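Local coordinates for protein rhamnosidase B (Bacillus sp., PDB 2OKX) that hydrolyses terminal alpha-L-rhamnose residues from rhamnosides as an inverting glycoside hydrolase of family 78, at residues A[394-402]-A[478-489]; A[144-152]-A[497-505]. One frame throughout, in Å; residues are numbered along the deposited sequence.

Interaction 1: A[394-402]-A[478-489]; sequences EENVFGSNV and HTYGLDNTFRYI
The ring of Phe398 packs against the turn 479-482, with CE1 3.7 Å from Thr479 OG1 and CZ 4.2 Å from Tyr480 CD1; CG stands anti to the backbone N (chi1 -175°), which sends the ring from the helix towards this turn. Thr479 OG1 donates to Leu482 O in the carbonyl plane, closing the type II turn that the ring packs against. Val397 and Thr485 lie alongside, pointing opposite ways, with Val397 CG1 3.6 Å from Thr485 CG2, while Val402 CG2 sits over one face of the His478 imidazole in a CH-pi contact. With Phe398 cut back to an alanine, a gap is likely to open between helix and turn, depriving Tyr480 and Thr479 of their apolar neighbour.

The polar links run through water. One molecule accepts from Phe398 N and donates to Asp483 OD2, 2.7 Å away, and also bonds Thr485 OG1. Two others connect Arg487 with Glu395 OE2 and Ser400 OG, while Arg487 NE forms a salt bridge with Asp464.

Asn396 N-caps helix 397-402, its OD1 accepting from Gly399 N; its ND2 bonds His315, which also meets Asp483 OD1. This short capped helix crosses strand 485-489 of a mixed beta-sheet at 104°, a helix-on-sheet packing.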
ATOM      1  N   GLU A 394       2.392   5.945  24.914  1.00 22.60           N
ATOM      2  CA  GLU A 394       1.527   7.082  25.190  1.00 21.92           C
ATOM      3  C   GLU A 394       1.911   8.268  24.299  1.00 22.03           C
ATOM      4  O   GLU A 394       1.393   9.369  24.447  1.00 22.58           O
ATOM      5  CB  GLU A 394       1.607   7.456  26.677  1.00 23.59           C
ATOM      6  CG  GLU A 394       0.737   6.554  27.552  1.00 23.79           C
ATOM      7  CD  GLU A 394       1.045   6.663  29.038  1.00 28.00           C
ATOM      8  OE1 GLU A 394       1.378   7.770  29.507  1.00 26.25           O
ATOM      9  OE2 GLU A 394       0.935   5.634  29.738  1.00 29.53           O
ATOM     10  N   GLU A 395       2.838   8.025  23.378  1.00 21.55           N
ATOM     11  CA  GLU A 395       3.269   9.047  22.427  1.00 21.53           C
ATOM     12  C   GLU A 395       2.490   8.658  21.174  1.00 19.81           C
ATOM     13  O   GLU A 395       3.005   7.986  20.285  1.00 21.42           O
ATOM     14  CB  GLU A 395       4.779   8.945  22.220  1.00 20.45           C
ATOM     15  CG  GLU A 395       5.551   9.087  23.536  1.00 24.86           C
ATOM     16  CD  GLU A 395       7.047   8.969  23.368  1.00 26.43           C
ATOM     17  OE1 GLU A 395       7.543   7.841  23.146  1.00 29.36           O
ATOM     18  OE2 GLU A 395       7.730  10.014  23.452  1.00 30.24           O
ATOM     19  N   ASN A 396       1.232   9.087  21.140  1.00 20.16           N
ATOM     20  CA  ASN A 396       0.299   8.737  20.077  1.00 21.15           C
ATOM     21  C   ASN A 396      -0.171   9.904  19.208  1.00 19.89           C
ATOM     22  O   ASN A 396      -1.171  10.564  19.506  1.00 20.00           O
ATOM     23  CB  ASN A 396      -0.896   8.031  20.733  1.00 21.61           C
ATOM     24  CG  ASN A 396      -1.950   7.604  19.741  1.00 24.18           C
ATOM     25  OD1 ASN A 396      -1.729   7.611  18.527  1.00 21.31           O
ATOM     26  ND2 ASN A 396      -3.112   7.214  20.256  1.00 22.85           N
ATOM     27  N   VAL A 397       0.545  10.128  18.112  1.00 19.69           N
ATOM     28  CA  VAL A 397       0.216  11.219  17.206  1.00 19.39           C
ATOM     29  C   VAL A 397      -1.154  11.064  16.556  1.00 18.77           C
ATOM     30  O   VAL A 397      -1.903  12.029  16.459  1.00 18.10           O
ATOM     31  CB  VAL A 397       1.287  11.364  16.107  1.00 18.34           C
ATOM     32  CG1 VAL A 397       0.896  12.485  15.137  1.00 15.44           C
ATOM     33  CG2 VAL A 397       2.641  11.672  16.750  1.00 18.00           C
ATOM     34  N   PHE A 398      -1.487   9.852  16.117  1.00 19.69           N
ATOM     35  CA  PHE A 398      -2.777   9.616  15.473  1.00 20.28           C
ATOM     36  C   PHE A 398      -3.947   9.943  16.401  1.00 19.66           C
ATOM     37  O   PHE A 398      -4.823  10.739  16.059  1.00 19.60           O
ATOM     38  CB  PHE A 398      -2.876   8.159  14.999  1.00 19.33           C
ATOM     39  CG  PHE A 398      -4.130   7.855  14.222  1.00 19.82           C
ATOM     40  CD1 PHE A 398      -4.265   8.267  12.897  1.00 20.56           C
ATOM     41  CD2 PHE A 398      -5.179   7.160  14.817  1.00 19.82           C
ATOM     42  CE1 PHE A 398      -5.430   7.989  12.175  1.00 19.70           C
ATOM     43  CE2 PHE A 398      -6.349   6.876  14.106  1.00 21.55           C
ATOM     44  CZ  PHE A 398      -6.474   7.292  12.780  1.00 20.24           C
ATOM     45  N   GLY A 399      -3.958   9.328  17.581  1.00 21.07           N
ATOM     46  CA  GLY A 399      -5.038   9.570  18.520  1.00 17.67           C
ATOM     47  C   GLY A 399      -5.151  11.025  18.913  1.00 18.97           C
ATOM     48  O   GLY A 399      -6.251  11.535  19.126  1.00 19.38           O
ATOM     49  N   SER A 400      -4.005  11.696  19.008  1.00 19.69           N
ATOM     50  CA  SER A 400      -3.950  13.105  19.376  1.00 20.30           C
ATOM     51  C   SER A 400      -4.493  14.006  18.265  1.00 22.29           C
ATOM     52  O   SER A 400      -4.810  15.173  18.502  1.00 22.62           O
ATOM     53  CB  SER A 400      -2.509  13.507  19.706  1.00 22.23           C
ATOM     54  OG  SER A 400      -2.004  12.771  20.812  1.00 22.69           O
ATOM     55  N   ASN A 401      -4.588  13.468  17.050  1.00 20.61           N
ATOM     56  CA  ASN A 401      -5.118  14.231  15.922  1.00 19.47           C
ATOM     57  C   ASN A 401      -6.590  13.925  15.678  1.00 19.05           C
ATOM     58  O   ASN A 401      -7.364  14.814  15.319  1.00 19.54           O
ATOM     59  CB  ASN A 401      -4.304  13.948  14.653  1.00 19.13           C
ATOM     60  CG  ASN A 401      -3.213  14.971  14.432  1.00 18.04           C
ATOM     61  OD1 ASN A 401      -3.486  16.107  14.037  1.00 19.66           O
ATOM     62  ND2 ASN A 401      -1.971  14.584  14.700  1.00 18.97           N
ATOM     63  N   VAL A 402      -6.978  12.666  15.873  1.00 17.91           N
ATOM     64  CA  VAL A 402      -8.366  12.267  15.685  1.00 18.23           C
ATOM     65  C   VAL A 402      -9.236  12.913  16.753  1.00 19.18           C
ATOM     66  O   VAL A 402     -10.341  13.368  16.473  1.00 18.90           O
ATOM     67  CB  VAL A 402      -8.519  10.736  15.753  1.00 18.28           C
ATOM     68  CG1 VAL A 402      -9.996  10.351  15.743  1.00 17.21           C
ATOM     69  CG2 VAL A 402      -7.803  10.109  14.570  1.00 19.18           C
ATOM     70  N   HIS A 478      -9.830  10.938   8.384  1.00 17.56           N
ATOM     71  CA  HIS A 478      -8.694  10.343   9.074  1.00 17.90           C
ATOM     72  C   HIS A 478      -8.370   8.970   8.517  1.00 18.05           C
ATOM     73  O   HIS A 478      -9.260   8.246   8.074  1.00 19.16           O
ATOM     74  CB  HIS A 478      -8.961  10.275  10.579  1.00 15.55           C
ATOM     75  CG  HIS A 478      -8.925  11.616  11.239  1.00 17.12           C
ATOM     76  ND1 HIS A 478     -10.057  12.250  11.701  1.00 20.58           N
ATOM     77  CD2 HIS A 478      -7.900  12.470  11.453  1.00 14.66           C
ATOM     78  CE1 HIS A 478      -9.728  13.441  12.172  1.00 17.79           C
ATOM     79  NE2 HIS A 478      -8.426  13.598  12.031  1.00 18.04           N
ATOM     80  N   THR A 479      -7.087   8.622   8.535  1.00 17.53           N
ATOM     81  CA  THR A 479      -6.641   7.345   8.011  1.00 16.71           C
ATOM     82  C   THR A 479      -6.816   6.209   9.021  1.00 18.11           C
ATOM     83  O   THR A 479      -5.846   5.563   9.416  1.00 17.93           O
ATOM     84  CB  THR A 479      -5.157   7.430   7.561  1.00 17.85           C
ATOM     85  OG1 THR A 479      -4.330   7.793   8.672  1.00 15.64           O
ATOM     86  CG2 THR A 479      -4.993   8.491   6.478  1.00 17.18           C
ATOM     87  N   TYR A 480      -8.060   5.969   9.438  1.00 19.53           N
ATOM     88  CA  TYR A 480      -8.355   4.898  10.394  1.00 19.41           C
ATOM     89  C   TYR A 480      -7.711   3.621   9.873  1.00 20.22           C
ATOM     90  O   TYR A 480      -7.909   3.254   8.713  1.00 19.60           O
ATOM     91  CB  TYR A 480      -9.866   4.683  10.521  1.00 19.99           C
ATOM     92  CG  TYR A 480     -10.639   5.923  10.899  1.00 18.72           C
ATOM     93  CD1 TYR A 480     -10.504   6.502  12.164  1.00 17.37           C
ATOM     94  CD2 TYR A 480     -11.491   6.533   9.984  1.00 18.23           C
ATOM     95  CE1 TYR A 480     -11.201   7.660  12.504  1.00 16.46           C
ATOM     96  CE2 TYR A 480     -12.189   7.686  10.309  1.00 18.19           C
ATOM     97  CZ  TYR A 480     -12.042   8.247  11.568  1.00 17.85           C
ATOM     98  OH  TYR A 480     -12.735   9.395  11.875  1.00 17.48           O
ATOM     99  N   GLY A 481      -6.943   2.952  10.729  1.00 18.10           N
ATOM    100  CA  GLY A 481      -6.269   1.731  10.327  1.00 19.05           C
ATOM    101  C   GLY A 481      -4.846   2.002   9.870  1.00 19.56           C
ATOM    102  O   GLY A 481      -4.098   1.078   9.529  1.00 20.04           O
ATOM    103  N   LEU A 482      -4.468   3.276   9.873  1.00 19.40           N
ATOM    104  CA  LEU A 482      -3.133   3.678   9.443  1.00 19.22           C
ATOM    105  C   LEU A 482      -2.559   4.797  10.298  1.00 19.98           C
ATOM    106  O   LEU A 482      -2.999   5.944  10.208  1.00 20.63           O
ATOM    107  CB  LEU A 482      -3.171   4.148   7.985  1.00 16.84           C
ATOM    108  CG  LEU A 482      -1.880   4.737   7.413  1.00 18.35           C
ATOM    109  CD1 LEU A 482      -0.864   3.615   7.187  1.00 18.00           C
ATOM    110  CD2 LEU A 482      -2.179   5.459   6.102  1.00 17.05           C
ATOM    111  N   ASP A 483      -1.585   4.464  11.138  1.00 20.08           N
ATOM    112  CA  ASP A 483      -0.934   5.476  11.960  1.00 20.31           C
ATOM    113  C   ASP A 483       0.111   6.109  11.048  1.00 18.70           C
ATOM    114  O   ASP A 483       1.299   5.797  11.125  1.00 18.75           O
ATOM    115  CB  ASP A 483      -0.265   4.830  13.173  1.00 20.98           C
ATOM    116  CG  ASP A 483      -1.223   4.632  14.326  1.00 22.05           C
ATOM    117  OD1 ASP A 483      -2.169   3.825  14.196  1.00 22.09           O
ATOM    118  OD2 ASP A 483      -1.027   5.297  15.367  1.00 21.48           O
ATOM    119  N   ASN A 484      -0.361   6.989  10.169  1.00 19.02           N
ATOM    120  CA  ASN A 484       0.470   7.677   9.177  1.00 18.63           C
ATOM    121  C   ASN A 484       1.189   8.831   9.861  1.00 18.99           C
ATOM    122  O   ASN A 484       1.035   9.995   9.479  1.00 18.00           O
ATOM    123  CB  ASN A 484      -0.445   8.205   8.071  1.00 18.73           C
ATOM    124  CG  ASN A 484       0.184   8.119   6.708  1.00 18.12           C
ATOM    125  OD1 ASN A 484       1.085   7.316   6.480  1.00 17.78           O
ATOM    126  ND2 ASN A 484      -0.309   8.934   5.778  1.00 17.65           N
ATOM    127  N   THR A 485       2.018   8.495  10.843  1.00 19.23           N
ATOM    128  CA  THR A 485       2.665   9.514  11.651  1.00 19.44           C
ATOM    129  C   THR A 485       4.079   9.232  12.144  1.00 19.55           C
ATOM    130  O   THR A 485       4.634   8.155  11.958  1.00 19.61           O
ATOM    131  CB  THR A 485       1.853   9.719  12.930  1.00 21.13           C
ATOM    132  OG1 THR A 485       1.952   8.525  13.719  1.00 20.14           O
ATOM    133  CG2 THR A 485       0.380   9.957  12.624  1.00 20.41           C
ATOM    134  N   PHE A 486       4.630  10.251  12.798  1.00 21.55           N
ATOM    135  CA  PHE A 486       5.915  10.169  13.467  1.00 21.85           C
ATOM    136  C   PHE A 486       5.969  11.323  14.458  1.00 22.29           C
ATOM    137  O   PHE A 486       5.284  12.337  14.294  1.00 21.29           O
ATOM    138  CB  PHE A 486       7.113  10.187  12.488  1.00 22.81           C
ATOM    139  CG  PHE A 486       7.490  11.549  11.949  1.00 24.83           C
ATOM    140  CD1 PHE A 486       7.472  11.784  10.577  1.00 23.43           C
ATOM    141  CD2 PHE A 486       7.935  12.566  12.794  1.00 24.70           C
ATOM    142  CE1 PHE A 486       7.895  13.005  10.053  1.00 22.20           C
ATOM    143  CE2 PHE A 486       8.360  13.792  12.277  1.00 23.25           C
ATOM    144  CZ  PHE A 486       8.339  14.010  10.905  1.00 23.70           C
ATOM    145  N   ARG A 487       6.723  11.133  15.530  1.00 22.07           N
ATOM    146  CA  ARG A 487       6.901  12.183  16.516  1.00 21.82           C
ATOM    147  C   ARG A 487       8.396  12.389  16.624  1.00 22.48           C
ATOM    148  O   ARG A 487       9.160  11.427  16.710  1.00 22.38           O
ATOM    149  CB  ARG A 487       6.342  11.796  17.887  1.00 22.37           C
ATOM    150  CG  ARG A 487       6.859  12.710  19.012  1.00 21.71           C
ATOM    151  CD  ARG A 487       6.031  12.585  20.272  1.00 22.19           C
ATOM    152  NE  ARG A 487       4.695  13.138  20.089  1.00 21.70           N
ATOM    153  CZ  ARG A 487       3.748  13.126  21.019  1.00 25.63           C
ATOM    154  NH1 ARG A 487       3.990  12.584  22.208  1.00 25.41           N
ATOM    155  NH2 ARG A 487       2.559  13.657  20.765  1.00 23.71           N
ATOM    156  N   TYR A 488       8.802  13.648  16.608  1.00 22.67           N
ATOM    157  CA  TYR A 488      10.205  14.012  16.704  1.00 21.27           C
ATOM    158  C   TYR A 488      10.320  14.977  17.874  1.00 20.66           C
ATOM    159  O   TYR A 488       9.606  15.981  17.931  1.00 19.68           O
ATOM    160  CB  TYR A 488      10.651  14.706  15.414  1.00 21.49           C
ATOM    161  CG  TYR A 488      12.084  15.185  15.421  1.00 21.22           C
ATOM    162  CD1 TYR A 488      13.117  14.370  14.957  1.00 20.79           C
ATOM    163  CD2 TYR A 488      12.406  16.459  15.890  1.00 22.57           C
ATOM    164  CE1 TYR A 488      14.437  14.816  14.955  1.00 21.07           C
ATOM    165  CE2 TYR A 488      13.723  16.915  15.897  1.00 20.00           C
ATOM    166  CZ  TYR A 488      14.730  16.090  15.428  1.00 22.30           C
ATOM    167  OH  TYR A 488      16.027  16.545  15.430  1.00 22.19           O
ATOM    168  N   ILE A 489      11.196  14.655  18.818  1.00 21.75           N
ATOM    169  CA  ILE A 489      11.410  15.502  19.984  1.00 22.48           C
ATOM    170  C   ILE A 489      12.746  16.200  19.765  1.00 22.86           C
ATOM    171  O   ILE A 489      13.779  15.554  19.590  1.00 24.17           O
ATOM    172  CB  ILE A 489      11.441  14.669  21.278  1.00 24.17           C
ATOM    173  CG1 ILE A 489      10.175  13.810  21.361  1.00 25.44           C
ATOM    174  CG2 ILE A 489      11.509  15.593  22.487  1.00 23.91           C
ATOM    175  CD1 ILE A 489      10.210  12.751  22.441  1.00 30.37           C
TER
HETATM  176  O   HOH W   1       6.536  12.367  23.869  1.00 32.92           O
HETATM  177  O   HOH W   2       0.474   7.506  15.749  1.00 19.01           O
HETATM  178  O   HOH W   3       0.077  14.101  22.345  1.00 28.29           O

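Interaction 2: A[144-152]-A[497-505]; sequences MACQQGFGE and YVSPVRRGF
A single buried carboxylate, that of Glu152, gathers three side-chain donors from the 497-505 segment, among them the hydroxyls of Tyr497 and Ser499, both on one oxygen. Ser499 also forms an ST turn, its OG accepting from Val501 N, at the bend between strands 493-498 and 503-505. The contact thus joins a loop of the N-terminal family region to the concanavalin-like region.

Glu152 OE1 receives Ser499 OG on its syn lone pair at 2.7 Å, whereas Tyr497 OH arrives on the anti side, slightly out of the carboxylate plane, with the oxygen lying at the edge of the phenol ring. The other oxygen, OE2, makes a salt bridge with Arg503 NH2 at 2.8 Å; the same NH2 also bonds Thr485 O of strand 485-489. That nitrogen lies 32° out of the carboxylate plane on the syn side, although OE2 is in the plane of the guanidinium. CG of Glu152 is wedged between its own backbone N and carbonyl carbon (chi1 82°) and the chain turns again about its CB-CG bond, folding the carboxylate back onto these donors. The three bonds probably stabilise its negative charge. Trp23 of strand 22-31 packs beside Glu152, Tyr497 and Val501.

The apolar half lies next to this network. Met144, extended beyond CG, meets Val501 tip to tip, SD 3.8 Å from CG1, and its CE approaches Arg502 O. Val501 CG2 rests 3.7 Å from Phe150 O, and CG1 lies over one guanidinium face of Arg503. In the plane of that same guanidinium, Arg503 NH1 donates to Ser499 OG at 2.8 Å, almost straight at 175°.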
ATOM      1  N   MET A 144       2.475   0.728  12.295  1.00 20.37           N
ATOM      2  CA  MET A 144       1.855   1.585  11.290  1.00 20.64           C
ATOM      3  C   MET A 144       0.521   1.061  10.771  1.00 20.61           C
ATOM      4  O   MET A 144      -0.475   1.784  10.757  1.00 21.78           O
ATOM      5  CB  MET A 144       2.821   1.781  10.127  1.00 20.39           C
ATOM      6  CG  MET A 144       2.438   2.885   9.157  1.00 19.87           C
ATOM      7  SD  MET A 144       3.847   3.236   8.098  1.00 21.49           S
ATOM      8  CE  MET A 144       3.042   4.065   6.686  1.00 20.68           C
ATOM      9  N   ALA A 145       0.510  -0.195  10.345  1.00 20.89           N
ATOM     10  CA  ALA A 145      -0.695  -0.817   9.813  1.00 21.51           C
ATOM     11  C   ALA A 145      -0.463  -2.315   9.724  1.00 21.35           C
ATOM     12  O   ALA A 145       0.681  -2.775   9.785  1.00 21.81           O
ATOM     13  CB  ALA A 145      -1.004  -0.253   8.421  1.00 19.74           C
ATOM     14  N   CYS A 146      -1.537  -3.079   9.567  1.00 21.77           N
ATOM     15  CA  CYS A 146      -1.383  -4.525   9.467  1.00 22.30           C
ATOM     16  C   CYS A 146      -0.502  -4.878   8.273  1.00 22.42           C
ATOM     17  O   CYS A 146       0.162  -5.914   8.271  1.00 22.94           O
ATOM     18  CB  CYS A 146      -2.750  -5.213   9.336  1.00 23.21           C
ATOM     19  SG  CYS A 146      -3.692  -4.836   7.826  1.00 24.72           S
ATOM     20  N   GLN A 147      -0.472  -3.997   7.274  1.00 22.98           N
ATOM     21  CA  GLN A 147       0.311  -4.239   6.066  1.00 21.72           C
ATOM     22  C   GLN A 147       1.748  -3.737   6.114  1.00 22.10           C
ATOM     23  O   GLN A 147       2.606  -4.240   5.387  1.00 23.13           O
ATOM     24  CB  GLN A 147      -0.356  -3.581   4.841  1.00 22.86           C
ATOM     25  CG  GLN A 147      -1.839  -3.893   4.634  1.00 22.44           C
ATOM     26  CD  GLN A 147      -2.747  -2.889   5.315  1.00 24.75           C
ATOM     27  OE1 GLN A 147      -2.294  -2.074   6.119  1.00 24.38           O
ATOM     28  NE2 GLN A 147      -4.040  -2.947   5.002  1.00 24.26           N
ATOM     29  N   GLN A 148       2.021  -2.766   6.978  1.00 22.83           N
ATOM     30  CA  GLN A 148       3.345  -2.161   6.999  1.00 22.56           C
ATOM     31  C   GLN A 148       4.212  -2.284   8.251  1.00 21.76           C
ATOM     32  O   GLN A 148       4.014  -3.168   9.079  1.00 21.38           O
ATOM     33  CB  GLN A 148       3.185  -0.688   6.617  1.00 23.47           C
ATOM     34  CG  GLN A 148       2.132  -0.473   5.523  1.00 22.24           C
ATOM     35  CD  GLN A 148       2.365   0.799   4.734  1.00 21.11           C
ATOM     36  OE1 GLN A 148       1.440   1.584   4.491  1.00 21.05           O
ATOM     37  NE2 GLN A 148       3.604   1.008   4.323  1.00 17.43           N
ATOM     38  N   GLY A 149       5.186  -1.382   8.362  1.00 22.00           N
ATOM     39  CA  GLY A 149       6.099  -1.390   9.493  1.00 20.09           C
ATOM     40  C   GLY A 149       5.638  -0.590  10.695  1.00 19.59           C
ATOM     41  O   GLY A 149       4.575  -0.854  11.252  1.00 20.86           O
ATOM     42  N   PHE A 150       6.429   0.405  11.087  1.00 19.16           N
ATOM     43  CA  PHE A 150       6.105   1.221  12.255  1.00 20.05           C
ATOM     44  C   PHE A 150       6.245   2.724  12.028  1.00 20.08           C
ATOM     45  O   PHE A 150       7.106   3.167  11.269  1.00 22.08           O
ATOM     46  CB  PHE A 150       7.027   0.835  13.419  1.00 19.96           C
ATOM     47  CG  PHE A 150       6.927  -0.607  13.828  1.00 17.75           C
ATOM     48  CD1 PHE A 150       6.107  -0.989  14.885  1.00 21.27           C
ATOM     49  CD2 PHE A 150       7.646  -1.585  13.152  1.00 21.51           C
ATOM     50  CE1 PHE A 150       6.005  -2.323  15.267  1.00 21.76           C
ATOM     51  CE2 PHE A 150       7.551  -2.928  13.524  1.00 23.33           C
ATOM     52  CZ  PHE A 150       6.729  -3.295  14.583  1.00 21.41           C
ATOM     53  N   GLY A 151       5.389   3.495  12.697  1.00 20.70           N
ATOM     54  CA  GLY A 151       5.464   4.946  12.626  1.00 21.43           C
ATOM     55  C   GLY A 151       6.428   5.261  13.753  1.00 21.59           C
ATOM     56  O   GLY A 151       6.193   4.851  14.890  1.00 22.37           O
ATOM     57  N   GLU A 152       7.504   5.987  13.468  1.00 22.19           N
ATOM     58  CA  GLU A 152       8.498   6.239  14.501  1.00 21.81           C
ATOM     59  C   GLU A 152       8.293   7.388  15.473  1.00 22.67           C
ATOM     60  O   GLU A 152       7.513   8.311  15.240  1.00 21.57           O
ATOM     61  CB  GLU A 152       9.894   6.366  13.864  1.00 21.54           C
ATOM     62  CG  GLU A 152      10.255   7.738  13.262  1.00 21.78           C
ATOM     63  CD  GLU A 152       9.775   7.933  11.825  1.00 24.23           C
ATOM     64  OE1 GLU A 152      10.369   8.778  11.119  1.00 22.06           O
ATOM     65  OE2 GLU A 152       8.811   7.257  11.404  1.00 23.29           O
ATOM     66  N   TYR A 497      15.771  16.632   9.925  1.00 24.54           N
ATOM     67  CA  TYR A 497      15.346  15.247  10.031  1.00 23.03           C
ATOM     68  C   TYR A 497      14.568  14.808   8.802  1.00 22.25           C
ATOM     69  O   TYR A 497      13.744  15.556   8.279  1.00 21.56           O
ATOM     70  CB  TYR A 497      14.462  15.049  11.264  1.00 22.56           C
ATOM     71  CG  TYR A 497      14.016  13.613  11.440  1.00 23.93           C
ATOM     72  CD1 TYR A 497      14.915  12.632  11.860  1.00 22.81           C
ATOM     73  CD2 TYR A 497      12.707  13.224  11.140  1.00 23.55           C
ATOM     74  CE1 TYR A 497      14.525  11.306  11.977  1.00 24.26           C
ATOM     75  CE2 TYR A 497      12.308  11.897  11.251  1.00 23.45           C
ATOM     76  CZ  TYR A 497      13.221  10.941  11.669  1.00 24.18           C
ATOM     77  OH  TYR A 497      12.842   9.623  11.774  1.00 23.65           O
ATOM     78  N   VAL A 498      14.847  13.594   8.343  1.00 21.10           N
ATOM     79  CA  VAL A 498      14.147  13.022   7.205  1.00 20.59           C
ATOM     80  C   VAL A 498      13.701  11.624   7.619  1.00 20.13           C
ATOM     81  O   VAL A 498      14.528  10.741   7.853  1.00 20.94           O
ATOM     82  CB  VAL A 498      15.055  12.912   5.960  1.00 20.27           C
ATOM     83  CG1 VAL A 498      14.316  12.186   4.841  1.00 20.10           C
ATOM     84  CG2 VAL A 498      15.473  14.299   5.498  1.00 19.73           C
ATOM     85  N   SER A 499      12.394  11.429   7.724  1.00 19.65           N
ATOM     86  CA  SER A 499      11.850  10.133   8.102  1.00 19.66           C
ATOM     87  C   SER A 499      12.185   9.074   7.064  1.00 20.95           C
ATOM     88  O   SER A 499      11.967   9.275   5.865  1.00 21.55           O
ATOM     89  CB  SER A 499      10.331  10.224   8.261  1.00 19.80           C
ATOM     90  OG  SER A 499       9.772   8.942   8.513  1.00 19.88           O
ATOM     91  N   PRO A 500      12.731   7.928   7.507  1.00 19.77           N
ATOM     92  CA  PRO A 500      13.079   6.853   6.575  1.00 19.37           C
ATOM     93  C   PRO A 500      11.879   5.947   6.294  1.00 19.18           C
ATOM     94  O   PRO A 500      11.998   4.932   5.613  1.00 20.52           O
ATOM     95  CB  PRO A 500      14.208   6.125   7.301  1.00 20.39           C
ATOM     96  CG  PRO A 500      13.779   6.233   8.733  1.00 18.92           C
ATOM     97  CD  PRO A 500      13.300   7.672   8.844  1.00 19.03           C
ATOM     98  N   VAL A 501      10.723   6.327   6.826  1.00 18.72           N
ATOM     99  CA  VAL A 501       9.493   5.564   6.635  1.00 19.69           C
ATOM    100  C   VAL A 501       8.643   6.240   5.563  1.00 18.91           C
ATOM    101  O   VAL A 501       8.279   7.402   5.700  1.00 21.17           O
ATOM    102  CB  VAL A 501       8.683   5.490   7.948  1.00 18.72           C
ATOM    103  CG1 VAL A 501       7.344   4.790   7.711  1.00 18.29           C
ATOM    104  CG2 VAL A 501       9.494   4.752   9.004  1.00 20.37           C
ATOM    105  N   ARG A 502       8.333   5.512   4.496  1.00 19.15           N
ATOM    106  CA  ARG A 502       7.529   6.068   3.414  1.00 19.20           C
ATOM    107  C   ARG A 502       6.078   6.290   3.824  1.00 18.60           C
ATOM    108  O   ARG A 502       5.482   5.455   4.500  1.00 19.18           O
ATOM    109  CB  ARG A 502       7.557   5.140   2.195  1.00 19.37           C
ATOM    110  CG  ARG A 502       6.612   5.574   1.070  1.00 18.90           C
ATOM    111  CD  ARG A 502       6.422   4.477   0.028  1.00 16.92           C
ATOM    112  NE  ARG A 502       7.619   4.258  -0.781  1.00 18.39           N
ATOM    113  CZ  ARG A 502       8.050   5.094  -1.721  1.00 19.57           C
ATOM    114  NH1 ARG A 502       7.388   6.216  -1.985  1.00 17.30           N
ATOM    115  NH2 ARG A 502       9.150   4.807  -2.400  1.00 21.26           N
ATOM    116  N   ARG A 503       5.521   7.428   3.420  1.00 16.75           N
ATOM    117  CA  ARG A 503       4.127   7.752   3.700  1.00 17.19           C
ATOM    118  C   ARG A 503       3.486   8.378   2.466  1.00 17.28           C
ATOM    119  O   ARG A 503       4.148   9.078   1.703  1.00 15.65           O
ATOM    120  CB  ARG A 503       4.012   8.728   4.877  1.00 17.28           C
ATOM    121  CG  ARG A 503       4.465   8.137   6.204  1.00 16.07           C
ATOM    122  CD  ARG A 503       4.264   9.097   7.360  1.00 17.43           C
ATOM    123  NE  ARG A 503       4.813   8.527   8.590  1.00 19.55           N
ATOM    124  CZ  ARG A 503       6.110   8.478   8.875  1.00 19.48           C
ATOM    125  NH1 ARG A 503       7.004   8.978   8.028  1.00 20.68           N
ATOM    126  NH2 ARG A 503       6.520   7.893   9.990  1.00 20.15           N
ATOM    127  N   GLY A 504       2.197   8.108   2.277  1.00 17.35           N
ATOM    128  CA  GLY A 504       1.473   8.664   1.148  1.00 16.62           C
ATOM    129  C   GLY A 504       0.391   9.554   1.724  1.00 15.38           C
ATOM    130  O   GLY A 504      -0.318   9.147   2.648  1.00 15.79           O
ATOM    131  N   PHE A 505       0.266  10.767   1.201  1.00 14.04           N
ATOM    132  CA  PHE A 505      -0.725  11.710   1.703  1.00 14.88           C
ATOM    133  C   PHE A 505      -0.674  12.988   0.874  1.00 14.98           C
ATOM    134  O   PHE A 505       0.224  13.169   0.053  1.00 14.24           O
ATOM    135  CB  PHE A 505      -0.394  12.061   3.158  1.00 16.66           C
ATOM    136  CG  PHE A 505       0.932  12.758   3.318  1.00 17.35           C
ATOM    137  CD1 PHE A 505       1.013  14.147   3.290  1.00 17.60           C
ATOM    138  CD2 PHE A 505       2.109  12.023   3.430  1.00 17.77           C
ATOM    139  CE1 PHE A 505       2.245  14.797   3.368  1.00 18.13           C
ATOM    140  CE2 PHE A 505       3.352  12.663   3.508  1.00 19.76           C
ATOM    141  CZ  PHE A 505       3.420  14.053   3.477  1.00 19.35           C
TER

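Both contacts are buried and meet at strand 485-489 and the residues just before it. Interaction 1 packs helix 397-402 against this strand and the turn before it; interaction 2 brings in the 144-152 loop, which continues into strand 153-155, the parallel neighbour of 485-489. Two probable hydrogen bonds join them: Thr485 O with Arg503 NH2, and Asp483 N with Met144 O. Arg503 therefore serves the strand as well as the carboxylate. Their chemistry differs: interaction 1 relies on apolar packing and bridging waters over a larger surface, whereas interaction 2 buries less and is held by direct charged and hydroxyl bonds. Both segments of interaction 1 fall between the two segments of interaction 2 in sequence.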